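Local structure of alpha-L-rhamnosidase (Aspergillus terreus, 6GSZ) at residues Ser59-Ser62 with Val63-Trp67; Leu778-Glu782 with Pro783-Arg787; Thr459-Pro462 with Gln463-Glu466; Leu468-Thr471 with Gly472-His475. The protein probably hydrolyses terminal non-reducing alpha-L-rhamnose residues of alpha-L-rhamnosides, as a calcium-binding glycoside hydrolase. All blocks are in the same frame, centred on the assembly; numbering follows the deposited sequence.

Contact 1. Residues Ser59-Ser62 with Val63-Trp67; sequences SSDS and VLVPW. With CA (calcium ion), chain I.
The D61 carboxylate has one face turned to V63 and V65: the backbone N and O of V63 and the methyl CG1 of V65 all lie to that side of its plane, with CG1 3.8 Å from D61 CG. V63 N donates to D61 OD1 at 3.2 Å, steeply from above (60° out of the carboxylate plane). The calcium ion lies at the edge, nearly in the plane, bound by OD1 at 2.5 Å and OD2 at 2.4 Å, and V63 O adds the third protein ligand at 2.3 Å. Four waters complete seven ligands; waters 3 and 4 sit beyond the other side of the carboxylate plane. Water 1 also donates to L64 O at 2.8 Å, so the ion reaches the next residue through solvent. The group is placed by a first torsion with CG opposite the backbone N of D61 (chi1 -159°). D61 N in turn donates to S59 OG at 2.9 Å, which closes an ST turn that ends at D61. Further along the chain, L64 and V65 form a G1 beta bulge against V25. Together these features make a local calcium site in the loop that follows strand 53-58 of the N-terminal immunoglobulin-like domain.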
loop_
_atom_site.group_PDB
_atom_site.type_symbol
_atom_site.label_atom_id
_atom_site.label_comp_id
_atom_site.label_asym_id
_atom_site.label_seq_id
_atom_site.Cartn_x
_atom_site.Cartn_y
_atom_site.Cartn_z
ATOM N N SER A 59 16.856 7.648 -28.429
ATOM C CA SER A 59 15.923 8.080 -27.403
ATOM C C SER A 59 16.679 8.319 -26.108
ATOM O O SER A 59 17.514 7.487 -25.734
ATOM C CB SER A 59 14.883 7.015 -27.164
ATOM O OG SER A 59 14.027 7.382 -26.082
ATOM N N SER A 60 16.298 9.383 -25.389
ATOM C CA SER A 60 16.805 9.576 -24.043
ATOM C C SER A 60 15.925 8.890 -22.998
ATOM O O SER A 60 16.268 8.936 -21.855
ATOM C CB SER A 60 16.910 11.024 -23.709
ATOM O OG SER A 60 15.622 11.579 -23.503
ATOM N N ASP A 61 14.815 8.281 -23.403
ATOM C CA ASP A 61 13.865 7.724 -22.409
ATOM C C ASP A 61 14.343 6.365 -21.885
ATOM O O ASP A 61 14.724 5.479 -22.666
ATOM C CB ASP A 61 12.491 7.584 -23.038
ATOM C CG ASP A 61 11.321 7.498 -22.076
ATOM O OD1 ASP A 61 11.501 7.647 -20.866
ATOM O OD2 ASP A 61 10.226 7.362 -22.547
ATOM N N SER A 62 14.380 6.265 -20.552
ATOM C CA SER A 62 14.720 4.997 -19.885
ATOM C C SER A 62 13.566 4.461 -19.027
ATOM O O SER A 62 13.754 3.457 -18.322
ATOM C CB SER A 62 15.991 5.208 -19.037
ATOM O OG SER A 62 15.844 6.307 -18.148
ATOM N N VAL A 63 12.373 5.095 -19.114
ATOM C CA VAL A 63 11.247 4.728 -18.258
ATOM C C VAL A 63 9.999 4.546 -19.109
ATOM O O VAL A 63 9.538 5.465 -19.786
ATOM C CB VAL A 63 11.002 5.812 -17.185
ATOM C CG1 VAL A 63 9.759 5.471 -16.348
ATOM C CG2 VAL A 63 12.213 5.989 -16.296
ATOM N N LEU A 64 9.431 3.339 -18.997
ATOM C CA LEU A 64 8.148 3.008 -19.660
ATOM C C LEU A 64 8.214 3.262 -21.181
ATOM O O LEU A 64 7.261 3.815 -21.788
ATOM C CB LEU A 64 7.001 3.747 -18.969
ATOM C CG LEU A 64 6.786 3.352 -17.496
ATOM C CD1 LEU A 64 5.880 4.370 -16.797
ATOM C CD2 LEU A 64 6.207 1.948 -17.313
ATOM N N VAL A 65 9.287 2.748 -21.792
ATOM C CA VAL A 65 9.449 2.831 -23.243
ATOM C C VAL A 65 8.660 1.697 -23.885
ATOM O O VAL A 65 8.267 0.742 -23.202
ATOM C CB VAL A 65 10.929 2.780 -23.670
ATOM C CG1 VAL A 65 11.783 3.771 -22.861
ATOM C CG2 VAL A 65 11.504 1.382 -23.595
ATOM N N PRO A 66 8.344 1.761 -25.190
ATOM C CA PRO A 66 7.538 0.724 -25.809
ATOM C C PRO A 66 8.172 -0.662 -25.897
ATOM O O PRO A 66 9.381 -0.818 -25.959
ATOM C CB PRO A 66 7.278 1.253 -27.223
ATOM C CG PRO A 66 7.530 2.741 -27.121
ATOM C CD PRO A 66 8.663 2.853 -26.114
ATOM N N TRP A 67 7.304 -1.682 -25.769
ATOM C CA TRP A 67 7.729 -3.031 -26.139
ATOM C C TRP A 67 8.176 -3.012 -27.600
ATOM O O TRP A 67 7.414 -2.556 -28.436
ATOM C CB TRP A 67 6.551 -3.978 -25.936
ATOM C CG TRP A 67 6.839 -5.394 -26.338
ATOM C CD1 TRP A 67 6.332 -6.062 -27.429
ATOM C CD2 TRP A 67 7.723 -6.304 -25.670
ATOM N NE1 TRP A 67 6.855 -7.331 -27.486
ATOM C CE2 TRP A 67 7.696 -7.510 -26.418
ATOM C CE3 TRP A 67 8.538 -6.209 -24.541
ATOM C CZ2 TRP A 67 8.482 -8.597 -26.058
ATOM C CZ3 TRP A 67 9.298 -7.297 -24.186
ATOM C CH2 TRP A 67 9.270 -8.475 -24.943
HETATM CA CA CA I . 9.079 7.623 -20.408
HETATM O O HOH W 1 7.290 6.640 -21.747
HETATM O O HOH W 2 7.305 7.646 -18.727
HETATM O O HOH W 3 9.976 9.093 -18.738
HETATM O O HOH W 4 8.401 9.764 -21.278
#

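Contact 2. Residues Leu778-Glu782 with Pro783-Arg787; sequences LSPAE and PGWRR
E782 reaches R786 across a turn, and each atom of its side chain has a neighbour. CB lies 3.9 Å from R787 CB, and CG rests against the ring of P783. The chain runs extended, with CG opposite the backbone N (chi1 179°), and delivers both carboxylate oxygens to one arginine. OE1 takes R786 NH2 at 2.9 Å along a nearly straight bond, while OE2 takes R786 NE at 2.8 Å. Each uses its syn lone pair, and the carboxylate and guanidinium planes are 20° apart, the signature of a side-on, two-pronged salt bridge. Water 5 donates to OE2 and P783 O and accepts from R786 N, linking the acid to the turn backbone. Nearer the strand, P780 CB stands 3.7 Å from the centroid of the five-membered ring of W785, almost on the ring normal: a CH-pi contact. The rest of that ring system extends over the S779 backbone and meets F805. A781 N donates to R787 O at 2.8 Å, and W785 N to E782 O at 3.0 Å. With P783 extended second and G784 third at positive phi (95°), E782 to W785 form a type II turn in the hairpin loop joining strands 778-780 and 787-790.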
loop_
_atom_site.group_PDB
_atom_site.type_symbol
_atom_site.label_atom_id
_atom_site.label_comp_id
_atom_site.label_asym_id
_atom_site.label_seq_id
_atom_site.Cartn_x
_atom_site.Cartn_y
_atom_site.Cartn_z
ATOM N N LEU A 778 14.122 16.703 -0.766
ATOM C CA LEU A 778 13.931 16.041 -2.056
ATOM C C LEU A 778 12.467 16.087 -2.498
ATOM O O LEU A 778 11.572 15.589 -1.793
ATOM C CB LEU A 778 14.364 14.589 -1.920
ATOM C CG LEU A 778 15.860 14.341 -1.808
ATOM C CD1 LEU A 778 16.116 12.909 -1.414
ATOM C CD2 LEU A 778 16.529 14.654 -3.115
ATOM N N SER A 779 12.224 16.555 -3.717
ATOM C CA SER A 779 10.879 16.499 -4.322
ATOM C C SER A 779 11.047 16.417 -5.825
ATOM O O SER A 779 12.056 16.860 -6.382
ATOM C CB SER A 779 9.990 17.676 -3.938
ATOM O OG SER A 779 10.533 18.896 -4.442
ATOM N N PRO A 780 10.041 15.901 -6.547
ATOM C CA PRO A 780 10.100 15.860 -8.006
ATOM C C PRO A 780 9.820 17.234 -8.620
ATOM O O PRO A 780 8.833 17.876 -8.291
ATOM C CB PRO A 780 9.058 14.796 -8.373
ATOM C CG PRO A 780 8.036 14.893 -7.257
ATOM C CD PRO A 780 8.830 15.235 -6.009
ATOM N N ALA A 781 10.696 17.648 -9.522
ATOM C CA ALA A 781 10.499 18.895 -10.269
ATOM C C ALA A 781 9.769 18.649 -11.585
ATOM O O ALA A 781 9.281 19.574 -12.198
ATOM C CB ALA A 781 11.806 19.624 -10.504
ATOM N N GLU A 782 9.717 17.384 -12.018
ATOM C CA GLU A 782 8.951 16.925 -13.159
ATOM C C GLU A 782 8.297 15.632 -12.689
ATOM O O GLU A 782 8.943 14.861 -11.963
ATOM C CB GLU A 782 9.853 16.619 -14.362
ATOM C CG GLU A 782 9.168 16.110 -15.589
ATOM C CD GLU A 782 10.165 15.802 -16.696
ATOM O OE1 GLU A 782 10.602 16.756 -17.342
ATOM O OE2 GLU A 782 10.566 14.624 -16.863
ATOM N N PRO A 783 7.041 15.360 -13.082
ATOM C CA PRO A 783 6.412 14.095 -12.687
ATOM C C PRO A 783 7.307 12.906 -13.043
ATOM O O PRO A 783 7.711 12.785 -14.169
ATOM C CB PRO A 783 5.094 14.083 -13.494
ATOM C CG PRO A 783 4.780 15.530 -13.685
ATOM C CD PRO A 783 6.116 16.227 -13.823
ATOM N N GLY A 784 7.568 12.028 -12.054
ATOM C CA GLY A 784 8.411 10.891 -12.288
ATOM C C GLY A 784 9.885 11.045 -11.936
ATOM O O GLY A 784 10.659 10.111 -12.182
ATOM N N TRP A 785 10.299 12.232 -11.455
ATOM C CA TRP A 785 11.626 12.468 -10.875
ATOM C C TRP A 785 12.765 12.533 -11.906
ATOM O O TRP A 785 13.916 12.491 -11.481
ATOM C CB TRP A 785 11.956 11.455 -9.786
ATOM C CG TRP A 785 11.117 11.532 -8.543
ATOM C CD1 TRP A 785 9.911 10.933 -8.304
ATOM C CD2 TRP A 785 11.495 12.126 -7.298
ATOM N NE1 TRP A 785 9.495 11.189 -7.035
ATOM C CE2 TRP A 785 10.456 11.895 -6.374
ATOM C CE3 TRP A 785 12.638 12.797 -6.854
ATOM C CZ2 TRP A 785 10.504 12.330 -5.063
ATOM C CZ3 TRP A 785 12.691 13.239 -5.560
ATOM C CH2 TRP A 785 11.650 12.983 -4.667
ATOM N N ARG A 786 12.481 12.757 -13.191
ATOM C CA ARG A 786 13.592 12.948 -14.126
ATOM C C ARG A 786 14.251 14.316 -13.908
ATOM O O ARG A 786 15.424 14.532 -14.311
ATOM C CB ARG A 786 13.074 12.868 -15.562
ATOM C CG ARG A 786 14.144 12.739 -16.637
ATOM C CD ARG A 786 13.508 12.878 -18.026
ATOM N NE ARG A 786 12.983 14.240 -18.236
ATOM C CZ ARG A 786 13.611 15.246 -18.842
ATOM N NH1 ARG A 786 14.789 15.031 -19.420
ATOM N NH2 ARG A 786 13.046 16.444 -18.790
ATOM N N ARG A 787 13.505 15.230 -13.271
ATOM C CA ARG A 787 14.065 16.477 -12.784
ATOM C C ARG A 787 13.731 16.547 -11.297
ATOM O O ARG A 787 12.621 16.109 -10.899
ATOM C CB ARG A 787 13.444 17.699 -13.482
ATOM C CG ARG A 787 13.711 17.768 -14.970
ATOM C CD ARG A 787 15.177 18.151 -15.100
ATOM N NE ARG A 787 15.655 18.298 -16.477
ATOM C CZ ARG A 787 16.243 17.333 -17.166
ATOM N NH1 ARG A 787 16.334 16.125 -16.626
ATOM N NH2 ARG A 787 16.698 17.581 -18.388
HETATM O O HOH W 5 10.089 12.523 -15.062
#

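Contact 3. Residues Thr459-Pro462 with Gln463-Glu466; sequences TDCP and QRDE. With BGC (beta-D-glucopyranose), chain B.
Two different first torsions bring the carboxylates of D460 and E466 together: D460 CG stands between its own backbone N and carbonyl carbon (chi1 61°), whereas E466 runs extended with CG opposite its backbone N (chi1 -165°). The side chains meet at about a right angle, and D460 OD2 comes to 3.0 Å from E466 CD. The carboxylate planes are 62° apart, so the two groups do not lie flat on each other, although D460 OD2 and E466 OE2, both acceptors, approach to 3.3 Å. R464 stretches in alongside them. Its NE gives E466 OE1 a hydrogen bond of 3.0 Å within a salt bridge, arriving on the anti side of that oxygen, and NH2 adds a weak second one to the same atom. NH2 is also a long 3.8 Å from D460 OD2. C461 SG lies obliquely by the guanidinium, 3.6 Å from R464 NE. Upstream, Q463 OE1 accepts from R464 N at 2.8 Å, in its carbonyl plane and on a lone pair, which ties the Q463 side chain to the next peptide. Partners beyond the segments add further bonds: E740 pairs with R464 NH1, R371 with E466 OE1, and W470 NE1 donates to E466 OE2. The bound glucose offers its anomeric hydroxyl to this cluster, O1 donating to D460 OD2 over a very short 2.5 Å, with R464 NH2 3.1 Å away in the guanidinium plane. Acidic oxygens and an arginine thus converge on the anomeric end of a sugar, a chemistry consistent with the active-site pocket of a glycoside hydrolase.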
loop_
_atom_site.group_PDB
_atom_site.type_symbol
_atom_site.label_atom_id
_atom_site.label_comp_id
_atom_site.label_asym_id
_atom_site.label_seq_id
_atom_site.Cartn_x
_atom_site.Cartn_y
_atom_site.Cartn_z
ATOM N N THR A 459 -5.376 0.071 3.613
ATOM C CA THR A 459 -6.355 -0.026 4.693
ATOM C C THR A 459 -6.239 1.145 5.674
ATOM O O THR A 459 -5.170 1.728 5.836
ATOM C CB THR A 459 -6.252 -1.325 5.504
ATOM O OG1 THR A 459 -4.953 -1.483 6.063
ATOM C CG2 THR A 459 -6.540 -2.565 4.693
ATOM N N ASP A 460 -7.367 1.504 6.302
ATOM C CA ASP A 460 -7.349 2.436 7.379
ATOM C C ASP A 460 -6.564 1.910 8.584
ATOM O O ASP A 460 -5.807 2.627 9.227
ATOM C CB ASP A 460 -8.745 2.840 7.843
ATOM C CG ASP A 460 -9.638 1.710 8.364
ATOM O OD1 ASP A 460 -9.610 0.590 7.800
ATOM O OD2 ASP A 460 -10.367 2.004 9.348
ATOM N N CYS A 461 -6.819 0.636 8.930
ATOM C CA CYS A 461 -6.151 0.020 10.063
ATOM C C CYS A 461 -6.115 -1.497 9.873
ATOM O O CYS A 461 -6.784 -2.004 8.994
ATOM C CB CYS A 461 -6.824 0.365 11.393
ATOM S SG CYS A 461 -8.569 -0.110 11.503
ATOM N N PRO A 462 -5.239 -2.200 10.600
ATOM C CA PRO A 462 -5.048 -3.632 10.417
ATOM C C PRO A 462 -5.517 -4.525 11.559
ATOM O O PRO A 462 -5.315 -5.711 11.440
ATOM C CB PRO A 462 -3.499 -3.676 10.407
ATOM C CG PRO A 462 -3.102 -2.675 11.472
ATOM C CD PRO A 462 -4.182 -1.610 11.436
ATOM N N GLN A 463 -6.140 -3.967 12.585
ATOM C CA GLN A 463 -6.338 -4.741 13.841
ATOM C C GLN A 463 -7.804 -4.977 14.187
ATOM O O GLN A 463 -8.125 -6.112 14.570
ATOM C CB GLN A 463 -5.552 -4.072 14.975
ATOM C CG GLN A 463 -6.180 -2.843 15.623
ATOM C CD GLN A 463 -6.315 -1.646 14.716
ATOM O OE1 GLN A 463 -7.224 -1.579 13.894
ATOM N NE2 GLN A 463 -5.426 -0.668 14.853
ATOM N N ARG A 464 -8.662 -3.981 14.104
ATOM C CA ARG A 464 -10.034 -4.085 14.537
ATOM C C ARG A 464 -10.906 -4.639 13.401
ATOM O O ARG A 464 -10.423 -5.132 12.392
ATOM C CB ARG A 464 -10.542 -2.748 15.095
ATOM C CG ARG A 464 -10.726 -1.638 14.065
ATOM C CD ARG A 464 -11.045 -0.326 14.747
ATOM N NE ARG A 464 -11.229 0.757 13.804
ATOM C CZ ARG A 464 -10.865 2.023 14.005
ATOM N NH1 ARG A 464 -10.454 2.388 15.208
ATOM N NH2 ARG A 464 -10.917 2.883 12.985
ATOM N N ASP A 465 -12.219 -4.592 13.639
ATOM C CA ASP A 465 -13.239 -5.074 12.709
ATOM C C ASP A 465 -13.511 -4.047 11.619
ATOM O O ASP A 465 -14.591 -3.591 11.463
ATOM C CB ASP A 465 -14.511 -5.453 13.463
ATOM C CG ASP A 465 -15.111 -4.346 14.310
ATOM O OD1 ASP A 465 -14.442 -3.289 14.472
ATOM O OD2 ASP A 465 -16.215 -4.522 14.792
ATOM N N GLU A 466 -12.457 -3.693 10.906
ATOM C CA GLU A 466 -12.549 -2.681 9.832
ATOM C C GLU A 466 -11.580 -3.117 8.735
ATOM O O GLU A 466 -11.882 -4.003 7.998
ATOM C CB GLU A 466 -12.361 -1.279 10.436
ATOM C CG GLU A 466 -12.781 -0.145 9.515
ATOM C CD GLU A 466 -13.153 1.138 10.225
ATOM O OE1 GLU A 466 -12.974 1.209 11.445
ATOM O OE2 GLU A 466 -13.632 2.055 9.556
HETATM C C2 BGC B . -10.977 5.986 8.616
HETATM C C3 BGC B . -11.662 7.284 8.289
HETATM C C4 BGC B . -13.173 7.303 8.345
HETATM C C5 BGC B . -13.501 6.706 9.626
HETATM C C6 BGC B . -15.014 6.771 9.712
HETATM C C1 BGC B . -11.558 5.407 9.894
HETATM O O1 BGC B . -10.809 4.262 10.249
HETATM O O2 BGC B . -9.669 6.225 9.080
HETATM O O3 BGC B . -11.434 7.528 7.005
HETATM O O4 BGC B . -13.827 8.582 8.175
HETATM O O5 BGC B . -12.985 5.354 9.846
HETATM O O6 BGC B . -15.424 6.066 10.888
#

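Contact 4. Residues Leu468-Thr471 with Gly472-His475; sequences LGWT and GDIH. With BGC (beta-D-glucopyranose), chain B.
W470 and T471 are the residues through which 468-471 meets the start of helix 471-484; L468 and G469 precede them. L468 N is hydrogen-bonded to D460 OD1, and L468 O accepts weakly from W470 N around G469, the centre of an inverse gamma turn. W470 follows at the N-cap position. Its first torsion places CG opposite the carbonyl carbon (chi1 -82°), which turns the indole away from the helix while CB stays 3.4 Å from D473 OD1. One face of the indole is covered by the bound glucose, whose C4 lies 3.6 Å above the plane, offset toward the rim; W527 stands at about 90° to the same ring system, and W578 meets it edge-to-face. T471 opens the helix. Its carbonyl O accepts from H475 N at 3.1 Å (158°), an ordinary i to i+4 helical bond. T471 O also lies 3.4 Å from I474 CG2, a methyl. T471 OG1 is hydrogen-bonded to the backbone O of Y511, tying this helix start to another loop. From the first turn, D473 projects its carboxylate to the sugar and grips adjacent hydroxyls with one oxygen each: O3 donates to OD1 at 2.5 Å and O2 to OD2 at 2.6 Å. The short loop-to-helix step therefore supplies two complementary kinds of recognition, an apolar aromatic face under the pyranose ring and a two-pronged acceptor at its side. Stacking and the paired hydroxyl bonds would together restrict the position and rotation of the ring, with D460, H761 and W527 adding further bonds.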
loop_
_atom_site.group_PDB
_atom_site.type_symbol
_atom_site.label_atom_id
_atom_site.label_comp_id
_atom_site.label_asym_id
_atom_site.label_seq_id
_atom_site.Cartn_x
_atom_site.Cartn_y
_atom_site.Cartn_z
ATOM N N LEU A 468 -10.586 -1.485 5.956
ATOM C CA LEU A 468 -11.253 -1.217 4.694
ATOM C C LEU A 468 -10.437 -0.189 3.901
ATOM O O LEU A 468 -9.607 0.578 4.481
ATOM C CB LEU A 468 -12.649 -0.640 4.962
ATOM C CG LEU A 468 -13.524 -1.476 5.896
ATOM C CD1 LEU A 468 -14.835 -0.772 6.177
ATOM C CD2 LEU A 468 -13.768 -2.895 5.343
ATOM N N GLY A 469 -10.705 -0.164 2.598
ATOM C CA GLY A 469 -9.954 0.754 1.718
ATOM C C GLY A 469 -10.464 2.186 1.759
ATOM O O GLY A 469 -11.046 2.673 0.789
ATOM N N TRP A 470 -10.332 2.802 2.937
ATOM C CA TRP A 470 -10.858 4.157 3.145
ATOM C C TRP A 470 -10.172 5.190 2.223
ATOM O O TRP A 470 -8.947 5.353 2.193
ATOM C CB TRP A 470 -10.741 4.542 4.608
ATOM C CG TRP A 470 -11.861 4.002 5.454
ATOM C CD1 TRP A 470 -11.845 2.897 6.252
ATOM C CD2 TRP A 470 -13.153 4.597 5.610
ATOM N NE1 TRP A 470 -13.047 2.774 6.892
ATOM C CE2 TRP A 470 -13.881 3.789 6.506
ATOM C CE3 TRP A 470 -13.754 5.723 5.071
ATOM C CZ2 TRP A 470 -15.180 4.104 6.879
ATOM C CZ3 TRP A 470 -15.039 6.041 5.429
ATOM C CH2 TRP A 470 -15.753 5.216 6.320
ATOM N N THR A 471 -11.012 5.857 1.445
ATOM C CA THR A 471 -10.550 6.740 0.366
ATOM C C THR A 471 -9.821 7.988 0.879
ATOM O O THR A 471 -8.806 8.385 0.339
ATOM C CB THR A 471 -11.745 7.044 -0.542
ATOM O OG1 THR A 471 -12.857 7.536 0.219
ATOM C CG2 THR A 471 -12.139 5.820 -1.329
ATOM N N GLY A 472 -10.364 8.641 1.907
ATOM C CA GLY A 472 -9.757 9.867 2.362
ATOM C C GLY A 472 -8.364 9.625 2.923
ATOM O O GLY A 472 -7.433 10.429 2.722
ATOM N N ASP A 473 -8.157 8.521 3.647
ATOM C CA ASP A 473 -6.901 8.259 4.306
ATOM C C ASP A 473 -5.774 8.134 3.258
ATOM O O ASP A 473 -4.687 8.679 3.452
ATOM C CB ASP A 473 -6.964 6.991 5.168
ATOM C CG ASP A 473 -8.049 6.960 6.226
ATOM O OD1 ASP A 473 -9.209 7.298 5.877
ATOM O OD2 ASP A 473 -7.714 6.633 7.391
ATOM N N ILE A 474 -6.028 7.394 2.171
ATOM C CA ILE A 474 -5.003 7.225 1.159
ATOM C C ILE A 474 -4.802 8.520 0.368
ATOM O O ILE A 474 -3.697 8.795 -0.062
ATOM C CB ILE A 474 -5.215 5.961 0.300
ATOM C CG1 ILE A 474 -4.043 5.724 -0.643
ATOM C CG2 ILE A 474 -6.523 5.991 -0.441
ATOM C CD1 ILE A 474 -2.693 5.552 0.059
ATOM N N HIS A 475 -5.853 9.309 0.208
ATOM C CA HIS A 475 -5.689 10.625 -0.406
ATOM C C HIS A 475 -4.653 11.426 0.399
ATOM O O HIS A 475 -3.704 12.003 -0.162
ATOM C CB HIS A 475 -7.044 11.327 -0.543
ATOM C CG HIS A 475 -7.020 12.628 -1.285
ATOM N ND1 HIS A 475 -8.165 13.412 -1.364
ATOM C CD2 HIS A 475 -6.033 13.329 -1.881
ATOM C CE1 HIS A 475 -7.875 14.538 -2.030
ATOM N NE2 HIS A 475 -6.584 14.495 -2.363
HETATM C C2 BGC B . -10.977 5.986 8.616
HETATM C C3 BGC B . -11.662 7.284 8.289
HETATM C C4 BGC B . -13.173 7.303 8.345
HETATM C C5 BGC B . -13.501 6.706 9.626
HETATM C C6 BGC B . -15.014 6.771 9.712
HETATM C C1 BGC B . -11.558 5.407 9.894
HETATM O O1 BGC B . -10.809 4.262 10.249
HETATM O O2 BGC B . -9.669 6.225 9.080
HETATM O O3 BGC B . -11.434 7.528 7.005
HETATM O O4 BGC B . -13.827 8.582 8.175
HETATM O O5 BGC B . -12.985 5.354 9.846
HETATM O O6 BGC B . -15.424 6.066 10.888
#

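Met in chain order, the four contacts follow in series, each local in sequence, with no nesting or crossing. Contact 1 bends the loop after strand 53-58 in the immunoglobulin-like region. Contacts 3 and 4 come next in the six-hairpin glycosidase region, both shaping the connection from helix 437-453, with contact 4 leading into helix 471-484; their centres are about 12 Å apart, they touch through D460, and both reach the same glucose. Contact 2 turns the chain between strands 778-780 and 787-790 in the C-terminal region. Despite the distance in sequence, contacts 1 and 2 come within about 5 Å at their nearest atoms without touching, whereas contacts 3 and 4 stay about 14 Å or more, nearest atoms, from both.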